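DNA polymerase (Pyrobaculum calidifontis, PDB 5MDN) probably catalyses DNA synthesis, adding deoxyribonucleotides from their 5'-triphosphates to a growing DNA chain and releasing diphosphate. Local coordinates at residues G158-L163 with F350-S355; L166-E171 with P238-R243; W376-Y381 with P470-H475; E663-Y668 with Y745-Q750. One frame throughout, in Å; residues are numbered along the deposited sequence.

Interaction 1 of 4, residues G158-L163 with F350-S355; sequences GFPPPL and FLIQLS
Ile352 meets Pro160 and Leu163 with two different branches. Its CB points at the loop 158-163 and carries both. CG2, the short branch, faces the proline ring, where CG of Pro160 is 4.4 Å from CG2 of Ile352. The long branch runs through CG1 to CD1. CG1 leaves beside the backbone N (chi1 -69°) and the chain then extends (chi2 177°), which carries CD1 out towards the loop. There the CD1 of Ile352 meets the CD1 of Leu163 tip to tip at 4.2 Å. The next residue, Gln353, bends at chi2 and lays its amide across the same proline. Its NE2 is 4.0 Å from CG of Pro160, a van der Waals approach. The amide OE1 is weakly hydrogen-bonded to Arg503. The prolines 160-162 have polyproline II backbone angles. The loop joins strand 144-155 of the N-terminal sheet to strand 165-172 of the exonuclease sheet, and it passes along helix 326-356 here. Leu499 of helix 495-512 touches Pro160, and Trp4 packs on Pro160 and Pro161. On the helix side, Leu362 of helix 362-365 packs against Ile352.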
# COMPACT_ATOMS: atom_id res chain seq x y z
N GLY A 158 -8.14 -24.22 -6.05
CA GLY A 158 -7.70 -24.30 -7.43
C GLY A 158 -6.77 -23.16 -7.79
O GLY A 158 -6.88 -22.05 -7.26
N PHE A 159 -5.84 -23.43 -8.69
CA PHE A 159 -4.82 -22.45 -9.01
C PHE A 159 -5.36 -21.39 -9.98
O PHE A 159 -6.30 -21.65 -10.73
CB PHE A 159 -3.59 -23.13 -9.60
CG PHE A 159 -2.85 -23.98 -8.61
CD1 PHE A 159 -1.86 -23.43 -7.79
CD2 PHE A 159 -3.14 -25.32 -8.48
CE1 PHE A 159 -1.19 -24.22 -6.87
CE2 PHE A 159 -2.48 -26.11 -7.57
CZ PHE A 159 -1.50 -25.56 -6.76
N PRO A 160 -4.79 -20.19 -9.95
CA PRO A 160 -5.26 -19.14 -10.83
C PRO A 160 -5.09 -19.53 -12.29
O PRO A 160 -4.14 -20.25 -12.65
CB PRO A 160 -4.37 -17.94 -10.47
CG PRO A 160 -3.91 -18.23 -9.07
CD PRO A 160 -3.75 -19.71 -9.01
N PRO A 161 -5.99 -19.08 -13.16
CA PRO A 161 -5.84 -19.34 -14.58
C PRO A 161 -4.78 -18.42 -15.17
O PRO A 161 -4.37 -17.44 -14.53
CB PRO A 161 -7.23 -19.03 -15.15
CG PRO A 161 -7.78 -18.00 -14.22
CD PRO A 161 -7.19 -18.27 -12.86
N PRO A 162 -4.31 -18.70 -16.39
CA PRO A 162 -3.39 -17.76 -17.04
C PRO A 162 -4.09 -16.43 -17.31
O PRO A 162 -5.21 -16.40 -17.84
CB PRO A 162 -3.01 -18.48 -18.33
CG PRO A 162 -4.12 -19.44 -18.58
CD PRO A 162 -4.56 -19.89 -17.22
N LEU A 163 -3.42 -15.34 -16.95
CA LEU A 163 -3.95 -14.00 -17.14
C LEU A 163 -3.11 -13.24 -18.15
O LEU A 163 -1.88 -13.39 -18.18
CB LEU A 163 -3.99 -13.23 -15.81
CG LEU A 163 -4.94 -13.73 -14.72
CD1 LEU A 163 -4.89 -12.82 -13.51
CD2 LEU A 163 -6.36 -13.84 -15.26
N PHE A 350 1.52 -12.53 -5.29
CA PHE A 350 1.16 -12.28 -3.90
C PHE A 350 -0.15 -11.50 -3.79
O PHE A 350 -1.02 -11.83 -2.98
CB PHE A 350 2.29 -11.54 -3.19
CG PHE A 350 1.95 -11.11 -1.79
CD1 PHE A 350 1.77 -12.04 -0.79
CD2 PHE A 350 1.81 -9.76 -1.49
CE1 PHE A 350 1.45 -11.64 0.50
CE2 PHE A 350 1.50 -9.36 -0.20
CZ PHE A 350 1.32 -10.30 0.79
N LEU A 351 -0.29 -10.45 -4.60
CA LEU A 351 -1.48 -9.60 -4.53
C LEU A 351 -2.74 -10.38 -4.88
O LEU A 351 -3.81 -10.12 -4.32
CB LEU A 351 -1.32 -8.40 -5.46
CG LEU A 351 -0.33 -7.33 -4.99
CD1 LEU A 351 0.05 -6.40 -6.13
CD2 LEU A 351 -0.91 -6.55 -3.82
N ILE A 352 -2.64 -11.34 -5.81
CA ILE A 352 -3.80 -12.16 -6.15
C ILE A 352 -4.25 -12.97 -4.95
O ILE A 352 -5.46 -13.09 -4.67
CB ILE A 352 -3.47 -13.06 -7.36
CG1 ILE A 352 -3.32 -12.22 -8.62
CG2 ILE A 352 -4.55 -14.12 -7.55
CD1 ILE A 352 -2.92 -13.01 -9.85
N GLN A 353 -3.30 -13.54 -4.20
CA GLN A 353 -3.67 -14.30 -3.00
C GLN A 353 -4.15 -13.37 -1.90
O GLN A 353 -5.11 -13.69 -1.18
CB GLN A 353 -2.48 -15.13 -2.53
CG GLN A 353 -2.00 -16.16 -3.54
CD GLN A 353 -3.08 -17.13 -3.94
OE1 GLN A 353 -3.86 -17.59 -3.10
NE2 GLN A 353 -3.14 -17.47 -5.22
N LEU A 354 -3.50 -12.21 -1.74
CA LEU A 354 -3.97 -11.22 -0.78
C LEU A 354 -5.35 -10.68 -1.15
O LEU A 354 -6.01 -10.08 -0.30
CB LEU A 354 -2.96 -10.07 -0.67
CG LEU A 354 -3.13 -9.12 0.52
CD1 LEU A 354 -3.00 -9.88 1.83
CD2 LEU A 354 -2.12 -7.98 0.46
N SER A 355 -5.78 -10.86 -2.40
CA SER A 355 -7.13 -10.47 -2.80
C SER A 355 -8.15 -11.54 -2.43
O SER A 355 -9.27 -11.20 -2.03
CB SER A 355 -7.16 -10.19 -4.30
OG SER A 355 -8.49 -9.95 -4.74

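Interaction 2 of 4, residues L166-E171 with P238-R243; sequences LAFDIE and PYLSER
The Phe168 ring receives Leu240 obliquely, with CE2 of Phe168 4.2 Å from CD1 of Leu240. The rings of Trp237 and Phe215 also meet Phe168, at about 45° and 25° between planes. Strand 165-172 is the middle strand of the five-stranded mixed sheet in the RNase H-like exonuclease domain. Helix 232-247 packs on one side of it. Side chains alternate along the strand. Phe168 and Ile170 point to this helix. Asp169 and Glu171 turn to the other side, where helix 326-356 lies. Asp169 is a magnesium ligand in a structure of this protein, and so is Asp236, on the same helix as Leu240. The contact therefore joins the two elements that bring these aspartates together. Phe168 has CG between the backbone N and the carbonyl carbon (chi1 84°), which lets its ring stand over towards the helix. Tyr239, next to Leu240, uses its hydroxyl for a hydrogen bond to the backbone O of Asp184. Leu240 runs past both strand side chains in the opposite sense. It meets them with a single methyl, and the second of the two touches is from CD1 of Leu240 to CG2 of Ile170, at 4.2 Å.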
# COMPACT_ATOMS: atom_id res chain seq x y z
N LEU A 166 -0.61 -6.64 -18.93
CA LEU A 166 -0.07 -5.55 -19.74
C LEU A 166 0.57 -4.52 -18.81
O LEU A 166 -0.11 -3.94 -17.96
CB LEU A 166 -1.17 -4.89 -20.58
CG LEU A 166 -0.71 -3.69 -21.41
CD1 LEU A 166 -0.22 -4.14 -22.78
CD2 LEU A 166 -1.82 -2.66 -21.54
N ALA A 167 1.87 -4.31 -18.98
CA ALA A 167 2.58 -3.22 -18.33
C ALA A 167 2.65 -2.02 -19.27
O ALA A 167 2.78 -2.18 -20.49
CB ALA A 167 3.98 -3.65 -17.91
N PHE A 168 2.57 -0.82 -18.71
CA PHE A 168 2.66 0.38 -19.52
C PHE A 168 3.35 1.48 -18.73
O PHE A 168 3.22 1.57 -17.51
CB PHE A 168 1.27 0.83 -19.99
CG PHE A 168 0.51 1.66 -18.99
CD1 PHE A 168 -0.10 1.07 -17.89
CD2 PHE A 168 0.40 3.03 -19.15
CE1 PHE A 168 -0.80 1.84 -16.97
CE2 PHE A 168 -0.30 3.80 -18.24
CZ PHE A 168 -0.90 3.20 -17.15
N ASP A 169 4.08 2.32 -19.46
CA ASP A 169 4.79 3.46 -18.90
C ASP A 169 4.64 4.63 -19.86
O ASP A 169 4.52 4.44 -21.07
CB ASP A 169 6.27 3.14 -18.67
CG ASP A 169 6.97 4.18 -17.82
OD1 ASP A 169 6.67 4.27 -16.61
OD2 ASP A 169 7.82 4.91 -18.37
N ILE A 170 4.65 5.85 -19.31
CA ILE A 170 4.54 7.06 -20.12
C ILE A 170 5.62 8.04 -19.71
O ILE A 170 6.17 7.98 -18.61
CB ILE A 170 3.15 7.73 -20.00
CG1 ILE A 170 3.03 8.49 -18.67
CG2 ILE A 170 2.03 6.70 -20.12
CD1 ILE A 170 1.77 9.31 -18.56
N GLU A 171 5.92 8.96 -20.62
CA GLU A 171 6.72 10.14 -20.32
C GLU A 171 6.09 11.35 -20.98
O GLU A 171 5.67 11.29 -22.14
CB GLU A 171 8.18 9.97 -20.78
CG GLU A 171 8.97 8.97 -19.95
CD GLU A 171 9.05 9.33 -18.48
OE1 GLU A 171 8.94 10.53 -18.14
OE2 GLU A 171 9.23 8.41 -17.65
N PRO A 238 -4.55 9.78 -14.27
CA PRO A 238 -5.10 11.15 -14.25
C PRO A 238 -4.64 12.01 -15.41
O PRO A 238 -5.41 12.85 -15.89
CB PRO A 238 -4.60 11.71 -12.91
CG PRO A 238 -4.36 10.52 -12.07
CD PRO A 238 -3.93 9.42 -12.99
N TYR A 239 -3.40 11.83 -15.88
CA TYR A 239 -2.92 12.64 -16.99
C TYR A 239 -3.56 12.22 -18.31
O TYR A 239 -4.08 13.05 -19.05
CB TYR A 239 -1.39 12.56 -17.09
CG TYR A 239 -0.80 13.72 -17.85
CD1 TYR A 239 -0.64 13.67 -19.22
CD2 TYR A 239 -0.42 14.88 -17.19
CE1 TYR A 239 -0.10 14.73 -19.92
CE2 TYR A 239 0.12 15.95 -17.88
CZ TYR A 239 0.27 15.87 -19.24
OH TYR A 239 0.81 16.93 -19.93
N LEU A 240 -3.51 10.92 -18.62
CA LEU A 240 -4.10 10.43 -19.86
C LEU A 240 -5.60 10.71 -19.91
O LEU A 240 -6.15 11.01 -20.98
CB LEU A 240 -3.83 8.94 -20.04
CG LEU A 240 -2.39 8.55 -20.36
CD1 LEU A 240 -2.13 7.09 -20.01
CD2 LEU A 240 -2.06 8.83 -21.82
N SER A 241 -6.28 10.60 -18.77
CA SER A 241 -7.71 10.91 -18.72
C SER A 241 -7.97 12.35 -19.15
O SER A 241 -8.82 12.61 -20.00
CB SER A 241 -8.25 10.65 -17.32
OG SER A 241 -9.58 11.14 -17.18
N GLU A 242 -7.26 13.30 -18.55
CA GLU A 242 -7.47 14.71 -18.87
C GLU A 242 -6.83 15.10 -20.20
O GLU A 242 -7.31 16.02 -20.86
CB GLU A 242 -6.94 15.58 -17.73
CG GLU A 242 -7.69 15.39 -16.42
CD GLU A 242 -7.06 16.14 -15.26
OE1 GLU A 242 -6.60 17.28 -15.47
OE2 GLU A 242 -7.03 15.59 -14.14
N ARG A 243 -5.75 14.41 -20.60
CA ARG A 243 -5.17 14.67 -21.91
C ARG A 243 -6.08 14.19 -23.03
O ARG A 243 -6.23 14.87 -24.05
CB ARG A 243 -3.79 14.01 -22.02
CG ARG A 243 -3.06 14.31 -23.33
CD ARG A 243 -2.79 15.79 -23.49
NE ARG A 243 -2.08 16.11 -24.72
CZ ARG A 243 -1.86 17.35 -25.16
NH1 ARG A 243 -2.30 18.38 -24.46
NH2 ARG A 243 -1.20 17.55 -26.29

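Interaction 3 of 4, residues W376-Y381 with P470-H475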
# COMPACT_ATOMS: atom_id res chain seq x y z
N TRP A 376 -12.16 -4.90 5.80
CA TRP A 376 -13.00 -5.56 4.81
C TRP A 376 -13.00 -7.08 4.97
O TRP A 376 -13.95 -7.74 4.55
CB TRP A 376 -12.57 -5.18 3.40
CG TRP A 376 -13.13 -3.87 2.95
CD1 TRP A 376 -12.43 -2.72 2.69
CD2 TRP A 376 -14.51 -3.57 2.71
NE1 TRP A 376 -13.30 -1.73 2.31
CE2 TRP A 376 -14.58 -2.22 2.31
CE3 TRP A 376 -15.69 -4.31 2.80
CZ2 TRP A 376 -15.78 -1.60 2.00
CZ3 TRP A 376 -16.88 -3.69 2.49
CH2 TRP A 376 -16.92 -2.35 2.09
N MET A 377 -11.94 -7.64 5.56
CA MET A 377 -11.96 -9.06 5.91
C MET A 377 -12.90 -9.32 7.07
O MET A 377 -13.72 -10.25 7.03
CB MET A 377 -10.54 -9.54 6.24
CG MET A 377 -10.43 -11.04 6.41
SD MET A 377 -8.73 -11.60 6.62
CE MET A 377 -8.32 -10.80 8.17
N LEU A 378 -12.78 -8.52 8.14
CA LEU A 378 -13.61 -8.73 9.32
C LEU A 378 -15.09 -8.55 9.02
O LEU A 378 -15.94 -9.23 9.61
CB LEU A 378 -13.17 -7.80 10.45
CG LEU A 378 -11.76 -8.04 10.98
CD1 LEU A 378 -11.42 -7.05 12.09
CD2 LEU A 378 -11.61 -9.47 11.47
N LEU A 379 -15.43 -7.63 8.10
CA LEU A 379 -16.82 -7.50 7.68
C LEU A 379 -17.32 -8.78 7.02
O LEU A 379 -18.47 -9.18 7.21
CB LEU A 379 -16.98 -6.33 6.71
CG LEU A 379 -16.88 -4.89 7.20
CD1 LEU A 379 -17.09 -3.96 6.03
CD2 LEU A 379 -17.90 -4.63 8.29
N ARG A 380 -16.46 -9.43 6.23
CA ARG A 380 -16.84 -10.68 5.59
C ARG A 380 -17.03 -11.78 6.63
O ARG A 380 -18.00 -12.55 6.56
CB ARG A 380 -15.78 -11.08 4.56
CG ARG A 380 -16.27 -12.04 3.49
CD ARG A 380 -15.20 -12.28 2.44
NE ARG A 380 -15.21 -11.25 1.40
CZ ARG A 380 -15.73 -11.42 0.19
NH1 ARG A 380 -16.29 -12.58 -0.14
NH2 ARG A 380 -15.70 -10.44 -0.69
N TYR A 381 -16.11 -11.89 7.59
CA TYR A 381 -16.28 -12.85 8.68
C TYR A 381 -17.49 -12.52 9.54
O TYR A 381 -18.23 -13.41 9.95
CB TYR A 381 -15.02 -12.90 9.54
CG TYR A 381 -13.95 -13.83 9.01
CD1 TYR A 381 -13.99 -15.19 9.29
CD2 TYR A 381 -12.90 -13.35 8.24
CE1 TYR A 381 -13.01 -16.05 8.81
CE2 TYR A 381 -11.92 -14.20 7.76
CZ TYR A 381 -11.98 -15.55 8.05
OH TYR A 381 -11.01 -16.40 7.57
N PRO A 470 -10.63 -13.58 18.19
CA PRO A 470 -9.97 -14.89 18.26
C PRO A 470 -10.53 -15.91 17.28
O PRO A 470 -9.75 -16.63 16.64
CB PRO A 470 -10.20 -15.32 19.72
CG PRO A 470 -10.33 -14.04 20.45
CD PRO A 470 -11.05 -13.12 19.52
N ALA A 471 -11.85 -15.96 17.11
CA ALA A 471 -12.45 -16.91 16.18
C ALA A 471 -11.94 -16.69 14.76
O ALA A 471 -11.74 -17.66 14.01
CB ALA A 471 -13.97 -16.81 16.23
N VAL A 472 -11.73 -15.43 14.37
CA VAL A 472 -11.23 -15.14 13.02
C VAL A 472 -9.79 -15.59 12.87
O VAL A 472 -9.41 -16.23 11.88
CB VAL A 472 -11.39 -13.64 12.72
CG1 VAL A 472 -10.72 -13.30 11.40
CG2 VAL A 472 -12.86 -13.26 12.69
N LEU A 473 -8.95 -15.26 13.86
CA LEU A 473 -7.55 -15.67 13.81
C LEU A 473 -7.43 -17.19 13.82
O LEU A 473 -6.61 -17.75 13.09
CB LEU A 473 -6.80 -15.08 15.00
CG LEU A 473 -6.74 -13.56 15.03
CD1 LEU A 473 -6.32 -13.06 16.40
CD2 LEU A 473 -5.81 -13.05 13.95
N LYS A 474 -8.23 -17.87 14.65
CA LYS A 474 -8.22 -19.33 14.67
C LYS A 474 -8.49 -19.90 13.29
O LYS A 474 -7.88 -20.90 12.89
CB LYS A 474 -9.26 -19.85 15.67
CG LYS A 474 -8.94 -19.54 17.13
CD LYS A 474 -9.86 -20.24 18.10
CE LYS A 474 -9.55 -19.77 19.51
NZ LYS A 474 -10.49 -20.38 20.49
N HIS A 475 -9.40 -19.28 12.54
CA HIS A 475 -9.71 -19.75 11.19
C HIS A 475 -8.56 -19.46 10.23
O HIS A 475 -8.23 -20.29 9.37
CB HIS A 475 -11.01 -19.11 10.71
CG HIS A 475 -11.55 -19.70 9.45
ND1 HIS A 475 -11.30 -19.15 8.21
CD2 HIS A 475 -12.32 -20.79 9.23
CE1 HIS A 475 -11.90 -19.88 7.28
NE2 HIS A 475 -12.53 -20.88 7.87
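Val472 sits on the ring of Tyr381, and these two residues bury most of the surface here. CG1 of Val472 stands almost centrally over one face, 3.9 Å from the centroid of the Tyr381 ring. This is a CH-pi contact. The other methyl of Val472, CG2, reaches further back and lies 3.8 Å from CB of Tyr381. The valine thus straddles the root and the middle of the tyrosine. Leu378, one turn before Tyr381, adds CD2 at 3.9 Å from CG1 of Val472. The axes of 376-381 and 470-475 run at 98° to each other and come within 11.1 Å; the segments lie on helices 370-384 and 468-486. By family resemblance, helix 468-486 is probably one of the fingers helices, and the contact probably ties the base of the fingers to helix 370-384. His475 is one turn on from Val472. Its CG is swung away from the backbone N (chi1 -170°), which puts ND1 at the edge of the tyrosine ring. OH of Tyr381 and ND1 of His475 are hydrogen-bonded at 2.8 Å, and either may donate. Each polar atom lies near the plane of the other ring, and the planes meet at 74°. A phenylalanine in place of Tyr381 would keep the face for Val472 but would probably leave ND1 of His475 without this partner. Leu476 and Leu479 of helix 468-486 also pack on Tyr381.

Interaction 4 of 4, residues E663-Y668 with Y745-Q750; sequences ERLKAY and YYIEKQ
Leu665 and Ile747 are brought together by two different first torsions. Leu665 sends CG opposite the backbone N (chi1 -161°), which directs its methyls towards helix 743-756. Ile747 holds CG1 beside its backbone N (chi1 -74°), which turns this branch to face the leucine. The two side chains then run past each other in opposite senses. CD2 of Leu665 touches both atoms of the longer branch, and it lies 3.9 Å from CD1 of Ile747. The same CD2 of Leu665 also reaches the root of Tyr746, 4.3 Å from its CB. Beyond CB the ring of Tyr746 turns from Leu665, and its OH makes a weak hydrogen bond to the backbone N of Ile718. Lys666 joins from the side. Its CG lies 4.1 Å from CD1 of Ile747, and the two chains cross at about a right angle. Beyond CG the lysine is extended.

The contact lies at the end of helix 647-666. The chain leaves that helix through a Schellman motif, with positive phi at Tyr668. As in other family B polymerases, these C-terminal helices probably belong to the thumb. Phe670 and Val743 pack on Leu665 too. Within helix 743-756, NZ of Lys749 donates to OH of Tyr745 at 2.8 Å, apart from the interface.

The groups that meet across the contact are aliphatic carbons. Lys666 contributes its methylene part, and its ammonium group takes no part. The two segments are therefore held together here by burial of carbon, without a directional bond.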
# COMPACT_ATOMS: atom_id res chain seq x y z
N GLU A 663 36.31 18.88 -2.65
CA GLU A 663 37.45 19.22 -3.50
C GLU A 663 37.02 19.36 -4.96
O GLU A 663 37.31 20.37 -5.61
CB GLU A 663 38.55 18.16 -3.34
CG GLU A 663 39.89 18.52 -3.99
CD GLU A 663 39.97 18.07 -5.44
OE1 GLU A 663 39.08 17.31 -5.88
OE2 GLU A 663 40.91 18.50 -6.14
N ARG A 664 36.33 18.35 -5.50
CA ARG A 664 35.83 18.48 -6.87
C ARG A 664 34.74 19.54 -6.97
O ARG A 664 34.52 20.09 -8.06
CB ARG A 664 35.25 17.17 -7.40
CG ARG A 664 33.96 16.75 -6.72
CD ARG A 664 33.21 15.72 -7.54
NE ARG A 664 31.96 15.33 -6.90
CZ ARG A 664 30.80 15.95 -7.11
NH1 ARG A 664 30.75 16.99 -7.94
NH2 ARG A 664 29.70 15.54 -6.49
N LEU A 665 34.04 19.83 -5.87
CA LEU A 665 32.97 20.82 -5.91
C LEU A 665 33.53 22.23 -6.00
O LEU A 665 33.00 23.07 -6.73
CB LEU A 665 32.07 20.67 -4.69
CG LEU A 665 30.66 21.27 -4.71
CD1 LEU A 665 29.89 20.78 -5.93
CD2 LEU A 665 29.92 20.93 -3.43
N LYS A 666 34.62 22.50 -5.27
CA LYS A 666 35.30 23.78 -5.39
C LYS A 666 36.13 23.88 -6.66
O LYS A 666 36.47 25.00 -7.07
CB LYS A 666 36.17 24.03 -4.16
CG LYS A 666 35.40 24.54 -2.95
CD LYS A 666 36.33 24.98 -1.84
CE LYS A 666 35.56 25.63 -0.70
NZ LYS A 666 36.43 25.94 0.46
N ALA A 667 36.47 22.75 -7.28
CA ALA A 667 37.18 22.74 -8.55
C ALA A 667 36.26 22.90 -9.74
O ALA A 667 36.73 22.88 -10.88
CB ALA A 667 37.99 21.45 -8.69
N TYR A 668 34.95 23.05 -9.50
CA TYR A 668 33.95 23.28 -10.54
C TYR A 668 33.94 22.14 -11.56
O TYR A 668 34.18 22.33 -12.76
CB TYR A 668 34.19 24.63 -11.23
CG TYR A 668 34.16 25.82 -10.28
CD1 TYR A 668 32.98 26.23 -9.68
CD2 TYR A 668 35.33 26.51 -9.98
CE1 TYR A 668 32.96 27.32 -8.81
CE2 TYR A 668 35.32 27.59 -9.12
CZ TYR A 668 34.14 27.99 -8.54
OH TYR A 668 34.13 29.07 -7.68
N TYR A 745 27.69 27.76 -0.19
CA TYR A 745 26.39 27.32 0.31
C TYR A 745 26.32 25.79 0.36
O TYR A 745 25.97 25.21 1.39
CB TYR A 745 25.28 27.88 -0.58
CG TYR A 745 23.86 27.56 -0.14
CD1 TYR A 745 23.28 26.33 -0.42
CD2 TYR A 745 23.08 28.53 0.49
CE1 TYR A 745 21.98 26.05 -0.03
CE2 TYR A 745 21.78 28.26 0.87
CZ TYR A 745 21.24 27.02 0.61
OH TYR A 745 19.94 26.75 0.99
N TYR A 746 26.65 25.14 -0.76
CA TYR A 746 26.45 23.70 -0.87
C TYR A 746 27.42 22.88 -0.03
O TYR A 746 27.10 21.73 0.30
CB TYR A 746 26.54 23.28 -2.34
CG TYR A 746 25.30 23.62 -3.13
CD1 TYR A 746 24.06 23.65 -2.50
CD2 TYR A 746 25.36 23.92 -4.48
CE1 TYR A 746 22.91 23.97 -3.20
CE2 TYR A 746 24.21 24.24 -5.19
CZ TYR A 746 22.99 24.26 -4.55
OH TYR A 746 21.85 24.57 -5.24
N ILE A 747 28.58 23.42 0.33
CA ILE A 747 29.46 22.71 1.25
C ILE A 747 29.02 22.89 2.69
O ILE A 747 29.02 21.94 3.48
CB ILE A 747 30.93 23.13 1.03
CG1 ILE A 747 31.46 22.53 -0.26
CG2 ILE A 747 31.79 22.72 2.22
CD1 ILE A 747 31.82 23.54 -1.31
N GLU A 748 28.62 24.11 3.06
CA GLU A 748 28.47 24.43 4.48
C GLU A 748 27.16 23.94 5.07
O GLU A 748 27.16 23.39 6.18
CB GLU A 748 28.61 25.93 4.70
CG GLU A 748 30.00 26.47 4.44
CD GLU A 748 30.10 27.96 4.67
OE1 GLU A 748 29.05 28.58 4.97
OE2 GLU A 748 31.21 28.52 4.53
N LYS A 749 26.02 24.11 4.39
CA LYS A 749 24.76 23.86 5.08
C LYS A 749 24.03 22.60 4.62
O LYS A 749 22.91 22.37 5.08
CB LYS A 749 23.83 25.07 4.98
CG LYS A 749 23.46 25.54 3.59
CD LYS A 749 22.75 26.88 3.70
CE LYS A 749 21.45 26.78 4.49
NZ LYS A 749 20.37 26.09 3.71
N GLN A 750 24.62 21.77 3.74
CA GLN A 750 24.00 20.47 3.46
C GLN A 750 24.98 19.32 3.22
O GLN A 750 24.79 18.26 3.82
CB GLN A 750 22.99 20.54 2.32
CG GLN A 750 21.62 20.81 2.91
CD GLN A 750 21.46 20.05 4.24
OE1 GLN A 750 21.61 18.83 4.31
NE2 GLN A 750 21.17 20.79 5.31

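Interaction 2 falls, along the chain, between the two segments of interaction 1; interactions 3 and 4 come later, one after the other. Interactions 1 and 2 adjoin in sequence, yet their centres are about 25 Å apart. Helix 326-356 connects them: its last turns form one side of interaction 1, and earlier residues of it touch strand 165-172. Interaction 3 lies about 21 Å from interaction 1, between centres. Helix 495-512, which touches interaction 1, follows helix 468-486 of interaction 3. Interaction 4 is remote, about 39 Å or more from every other centre. The contacts thus sample the exonuclease domain, its junction with the polymerase part, and the probable fingers base and thumb.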